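Long-range contacts in glycosylation Associate Protein 1 (Streptococcus agalactiae serotype V, PDB 6OYC), which probably serves the accessory Sec system, acting together with Gap2 and Gap3 in the glycosylation and secretion of its substrates: residues Y55-Y61 and D149-S155; F77-E82 and R177-E181. All blocks are in the same frame, centred on the assembly; numbering follows the deposited sequence.

Contact 1 (Y55-Y61 and D149-S155); sequences YMPNLRY and DDRGFLS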
# COMPACT_ATOMS: atom_id res chain seq x y z
N TYR A 55 -7.61 -13.82 -2.60
CA TYR A 55 -6.57 -14.49 -3.39
C TYR A 55 -5.31 -13.63 -3.45
O TYR A 55 -5.35 -12.48 -3.92
CB TYR A 55 -7.15 -14.75 -4.79
CG TYR A 55 -6.26 -15.46 -5.79
CD1 TYR A 55 -5.67 -16.69 -5.50
CD2 TYR A 55 -6.02 -14.90 -7.04
CE1 TYR A 55 -4.88 -17.34 -6.42
CE2 TYR A 55 -5.25 -15.54 -7.97
CZ TYR A 55 -4.67 -16.75 -7.66
OH TYR A 55 -3.89 -17.39 -8.58
N MET A 56 -4.18 -14.15 -2.97
CA MET A 56 -2.94 -13.36 -2.88
C MET A 56 -1.73 -14.17 -3.33
O MET A 56 -0.86 -14.53 -2.52
CB MET A 56 -2.76 -12.83 -1.45
CG MET A 56 -3.73 -11.72 -1.08
SD MET A 56 -3.21 -10.21 -1.92
CE MET A 56 -2.12 -9.51 -0.66
N PRO A 57 -1.61 -14.44 -4.63
CA PRO A 57 -0.46 -15.24 -5.11
C PRO A 57 0.89 -14.58 -4.87
O PRO A 57 1.92 -15.27 -4.88
CB PRO A 57 -0.74 -15.40 -6.61
CG PRO A 57 -1.67 -14.24 -6.94
CD PRO A 57 -2.50 -14.03 -5.73
N ASN A 58 0.93 -13.27 -4.62
CA ASN A 58 2.17 -12.56 -4.34
C ASN A 58 2.31 -12.21 -2.87
O ASN A 58 2.99 -11.24 -2.52
CB ASN A 58 2.25 -11.29 -5.18
CG ASN A 58 3.63 -11.04 -5.67
OD1 ASN A 58 4.28 -11.95 -6.20
ND2 ASN A 58 4.13 -9.81 -5.47
N LEU A 59 1.68 -13.00 -1.99
CA LEU A 59 1.57 -12.61 -0.58
C LEU A 59 2.93 -12.57 0.10
O LEU A 59 3.18 -11.70 0.95
CB LEU A 59 0.63 -13.58 0.13
CG LEU A 59 0.42 -13.38 1.64
CD1 LEU A 59 -0.03 -11.96 1.94
CD2 LEU A 59 -0.60 -14.39 2.17
N ARG A 60 3.83 -13.49 -0.24
CA ARG A 60 5.07 -13.57 0.51
C ARG A 60 5.98 -12.37 0.21
O ARG A 60 6.57 -11.79 1.12
CB ARG A 60 5.77 -14.91 0.25
CG ARG A 60 5.17 -16.09 1.08
CD ARG A 60 4.73 -17.28 0.21
NE ARG A 60 3.86 -16.86 -0.88
CZ ARG A 60 2.53 -16.80 -0.81
NH1 ARG A 60 1.90 -17.17 0.30
NH2 ARG A 60 1.84 -16.38 -1.87
N TYR A 61 6.05 -11.94 -1.06
CA TYR A 61 6.75 -10.69 -1.35
C TYR A 61 6.04 -9.52 -0.70
O TYR A 61 6.70 -8.62 -0.17
CB TYR A 61 6.88 -10.45 -2.86
CG TYR A 61 8.03 -11.22 -3.45
CD1 TYR A 61 9.32 -11.09 -2.93
CD2 TYR A 61 7.83 -12.12 -4.50
CE1 TYR A 61 10.38 -11.81 -3.45
CE2 TYR A 61 8.88 -12.84 -5.02
CZ TYR A 61 10.15 -12.69 -4.49
OH TYR A 61 11.18 -13.41 -5.01
N ASP A 149 2.22 -17.73 -8.69
CA ASP A 149 2.50 -17.51 -7.28
C ASP A 149 3.96 -17.12 -7.11
O ASP A 149 4.82 -17.57 -7.87
CB ASP A 149 2.20 -18.80 -6.49
CG ASP A 149 2.07 -18.59 -4.98
OD1 ASP A 149 3.12 -18.50 -4.29
OD2 ASP A 149 0.91 -18.53 -4.48
N ASP A 150 4.24 -16.30 -6.10
CA ASP A 150 5.64 -15.93 -5.88
C ASP A 150 6.48 -17.09 -5.35
O ASP A 150 7.69 -16.95 -5.25
CB ASP A 150 5.76 -14.73 -4.94
CG ASP A 150 5.25 -14.99 -3.52
OD1 ASP A 150 5.44 -16.10 -2.98
OD2 ASP A 150 4.68 -14.05 -2.91
N ARG A 151 5.87 -18.21 -4.99
CA ARG A 151 6.65 -19.42 -4.71
C ARG A 151 7.06 -20.15 -5.99
O ARG A 151 7.72 -21.19 -5.92
CB ARG A 151 5.89 -20.34 -3.75
CG ARG A 151 5.80 -19.77 -2.33
CD ARG A 151 4.65 -20.36 -1.49
NE ARG A 151 3.33 -20.05 -2.03
CZ ARG A 151 2.20 -20.12 -1.32
NH1 ARG A 151 2.23 -20.49 -0.05
NH2 ARG A 151 1.03 -19.80 -1.89
N GLY A 152 6.71 -19.61 -7.16
CA GLY A 152 7.17 -20.13 -8.43
C GLY A 152 6.43 -21.34 -8.95
O GLY A 152 7.05 -22.21 -9.56
N PHE A 153 5.12 -21.44 -8.72
CA PHE A 153 4.27 -22.41 -9.39
C PHE A 153 3.14 -21.66 -10.10
O PHE A 153 2.88 -20.49 -9.80
CB PHE A 153 3.71 -23.45 -8.40
CG PHE A 153 2.79 -22.87 -7.35
CD1 PHE A 153 1.44 -22.72 -7.60
CD2 PHE A 153 3.30 -22.49 -6.11
CE1 PHE A 153 0.58 -22.19 -6.63
CE2 PHE A 153 2.45 -21.96 -5.14
CZ PHE A 153 1.09 -21.80 -5.40
N LEU A 154 2.47 -22.34 -11.03
CA LEU A 154 1.29 -21.75 -11.69
C LEU A 154 0.10 -21.82 -10.74
O LEU A 154 -0.38 -22.91 -10.44
CB LEU A 154 0.96 -22.48 -12.99
CG LEU A 154 -0.25 -21.93 -13.79
CD1 LEU A 154 -0.09 -20.46 -14.18
CD2 LEU A 154 -0.47 -22.77 -15.01
N SER A 155 -0.39 -20.66 -10.28
CA SER A 155 -1.49 -20.57 -9.32
C SER A 155 -2.86 -20.61 -9.98
O SER A 155 -3.78 -21.25 -9.46
CB SER A 155 -1.36 -19.29 -8.48
OG SER A 155 -2.40 -19.22 -7.50
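Start with Asp150, the residue this contact covers most. With chi1 at 64° (p) its carboxylate reaches the first turn of helix 59-65: Asp150 OD2 accepts from Tyr61 N at 3.1 Å and, weakly, from Arg60 N at 2.9 Å. Asp150 OD1 takes Arg60 NE at 2.7 Å in an in-plane salt bridge. Asn58, at the N-cap position, makes no capping bond, and its OD1 bonds Asn130. The backbones join through Asp150 N to Pro57 O, 2.8 Å. Arg60 NH2 also pairs with Asp149 OD1 at 3.5 Å, by charge alone, the oxygen lying well out of the guanidinium plane. Asp149 makes an Asx turn and a two-pronged salt bridge, Arg151 NE to Asp149 OD1 (2.7 Å) and Arg151 NH2 to Asp149 OD2 (2.9 Å). Arg60, chi1 m with chi2 between wells at 125°, and Arg151, m, t, m, thus lay their guanidiniums flat together, centres 3.4 Å apart and planes at 5°. At the other end Tyr55 OH, chi1 t, hydrogen-bonds Ser155 OG at 2.6 Å. Asp149 and Asp150, with Asp78 as a third carboxylate on Arg151 and Tyr73 OH at Arg60 NH1, make this buried stack of like charges tolerable.

Contact 2 (F77-E82 and R177-E181); sequences FDDIQE and RIMRE
A Schellman motif ends the short helix 76-80, and its last turn packs on a classic beta bulge at the start of strand 177-182, in the long antiparallel sheet. Build Phe77 to Ile80 as helix, with Gln81 N to Phe77 O at 2.8 Å and Glu82 N to Asp79 O at 3.2 Å; Glu82 then turns to phi/psi 61/42. In the strand, Ile178 (-89/-42) and Met179 (-156/156) form the bulge facing Tyr170, and both CA-to-CB bonds point toward the helix. Gln81 and Ile178 set the register, CA to CA 6.0 Å. The union is mainly apolar. Ile178, m at chi1 and chi2, brings CG2 to 3.3 Å from Ile80 O and 4.0 Å from Ile80 CG2, CG1 to 3.9 Å from Gln81 CA, and CD1 to 3.9 Å from Glu82 CD. Met179, p then t and t, runs extended, its SD 3.8 Å from Ile80 CG2. Polar ends go elsewhere: Gln81 NE2, among others, to Leu171 O, Glu82 OE1 to Lys196. Leu211 of helix 208-223 also touches Ile80 and Met179, so both helices pack on the antiparallel sheet at the bulge. Phe77, chi1 -85°, closes the cluster, its CE2 lying 3.6 Å from Met179 CE.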
# COMPACT_ATOMS: atom_id res chain seq x y z
N PHE A 77 -7.10 -19.03 0.39
CA PHE A 77 -6.91 -19.59 -0.95
C PHE A 77 -5.78 -20.61 -0.98
O PHE A 77 -5.87 -21.59 -1.72
CB PHE A 77 -6.67 -18.48 -1.98
CG PHE A 77 -7.94 -17.89 -2.50
CD1 PHE A 77 -8.68 -17.01 -1.71
CD2 PHE A 77 -8.43 -18.25 -3.76
CE1 PHE A 77 -9.86 -16.45 -2.18
CE2 PHE A 77 -9.61 -17.70 -4.23
CZ PHE A 77 -10.33 -16.81 -3.44
N ASP A 78 -4.71 -20.40 -0.20
CA ASP A 78 -3.68 -21.42 -0.02
C ASP A 78 -4.30 -22.74 0.45
O ASP A 78 -3.98 -23.82 -0.05
CB ASP A 78 -2.63 -20.94 0.98
CG ASP A 78 -1.56 -20.04 0.34
OD1 ASP A 78 -1.77 -19.44 -0.74
OD2 ASP A 78 -0.48 -19.92 0.94
N ASP A 79 -5.19 -22.66 1.44
CA ASP A 79 -5.92 -23.82 1.95
C ASP A 79 -6.74 -24.48 0.84
O ASP A 79 -6.60 -25.68 0.56
CB ASP A 79 -6.81 -23.35 3.10
CG ASP A 79 -7.50 -24.49 3.84
OD1 ASP A 79 -7.51 -25.64 3.36
OD2 ASP A 79 -8.06 -24.19 4.91
N ILE A 80 -7.62 -23.71 0.21
CA ILE A 80 -8.40 -24.22 -0.91
C ILE A 80 -7.51 -24.92 -1.93
O ILE A 80 -7.77 -26.06 -2.32
CB ILE A 80 -9.18 -23.07 -1.57
CG1 ILE A 80 -10.16 -22.47 -0.57
CG2 ILE A 80 -9.87 -23.53 -2.85
CD1 ILE A 80 -10.90 -21.28 -1.11
N GLN A 81 -6.45 -24.24 -2.37
CA GLN A 81 -5.68 -24.73 -3.50
C GLN A 81 -4.70 -25.84 -3.14
O GLN A 81 -3.97 -26.28 -4.04
CB GLN A 81 -4.92 -23.57 -4.15
CG GLN A 81 -5.81 -22.56 -4.87
CD GLN A 81 -5.01 -21.42 -5.45
OE1 GLN A 81 -4.98 -20.32 -4.87
NE2 GLN A 81 -4.33 -21.68 -6.58
N GLU A 82 -4.65 -26.28 -1.88
CA GLU A 82 -3.82 -27.43 -1.45
C GLU A 82 -2.34 -27.16 -1.71
O GLU A 82 -1.60 -28.03 -2.17
CB GLU A 82 -4.26 -28.74 -2.13
CG GLU A 82 -5.64 -29.16 -1.70
CD GLU A 82 -6.16 -30.38 -2.44
OE1 GLU A 82 -5.38 -31.05 -3.16
OE2 GLU A 82 -7.37 -30.65 -2.31
N ARG A 177 -6.70 -28.83 -11.24
CA ARG A 177 -7.66 -27.78 -10.97
C ARG A 177 -8.44 -28.07 -9.70
O ARG A 177 -9.06 -29.13 -9.56
CB ARG A 177 -8.62 -27.63 -12.15
CG ARG A 177 -9.59 -26.47 -11.94
CD ARG A 177 -10.32 -26.14 -13.21
NE ARG A 177 -11.30 -27.16 -13.54
CZ ARG A 177 -11.48 -27.64 -14.76
NH1 ARG A 177 -10.74 -27.18 -15.76
NH2 ARG A 177 -12.41 -28.58 -14.98
N ILE A 178 -8.43 -27.12 -8.76
CA ILE A 178 -9.24 -27.28 -7.56
C ILE A 178 -10.63 -26.70 -7.76
O ILE A 178 -11.62 -27.30 -7.34
CB ILE A 178 -8.56 -26.63 -6.34
CG1 ILE A 178 -7.17 -27.23 -6.14
CG2 ILE A 178 -9.44 -26.81 -5.12
CD1 ILE A 178 -7.18 -28.68 -5.85
N MET A 179 -10.73 -25.53 -8.39
CA MET A 179 -12.04 -24.94 -8.59
C MET A 179 -11.99 -23.99 -9.77
O MET A 179 -10.92 -23.48 -10.14
CB MET A 179 -12.54 -24.20 -7.34
CG MET A 179 -11.67 -23.01 -6.99
SD MET A 179 -12.19 -22.10 -5.55
CE MET A 179 -10.87 -20.89 -5.46
N ARG A 180 -13.15 -23.76 -10.37
CA ARG A 180 -13.33 -22.79 -11.44
C ARG A 180 -14.32 -21.72 -10.99
O ARG A 180 -15.40 -22.06 -10.48
CB ARG A 180 -13.81 -23.46 -12.72
CG ARG A 180 -14.38 -22.49 -13.74
CD ARG A 180 -14.70 -23.20 -15.05
NE ARG A 180 -13.59 -24.03 -15.49
CZ ARG A 180 -13.57 -24.68 -16.64
NH1 ARG A 180 -14.60 -24.59 -17.47
NH2 ARG A 180 -12.51 -25.41 -16.97
N GLU A 181 -13.95 -20.46 -11.15
CA GLU A 181 -14.77 -19.30 -10.79
C GLU A 181 -15.15 -18.58 -12.07
O GLU A 181 -14.27 -18.10 -12.79
CB GLU A 181 -14.02 -18.34 -9.86
CG GLU A 181 -14.80 -17.06 -9.52
CD GLU A 181 -13.95 -15.96 -8.85
OE1 GLU A 181 -12.69 -16.02 -8.85
OE2 GLU A 181 -14.55 -15.02 -8.31

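The two contacts lie side by side, centres about 13 Å apart, and their segments alternate along the chain: 55-61 and 77-82 come from the region of the parallel sheet, while 149-155 is the turn leading into strand 154-161 and 177-181 lies on strand 177-182 of the same antiparallel sheet. Together they join these two parts of the chain at two neighbouring points, one charged and one apolar. They also touch directly. Arg151 NH1 forms a salt bridge to Asp78 OD2 at 2.9 Å, extending the charge network of contact 1 to the helix of contact 2. Gln81 NE2 probably hydrogen-bonds Ser155 OG at 3.3 Å, and Tyr55 N packs against Phe77 CD1 at 3.5 Å.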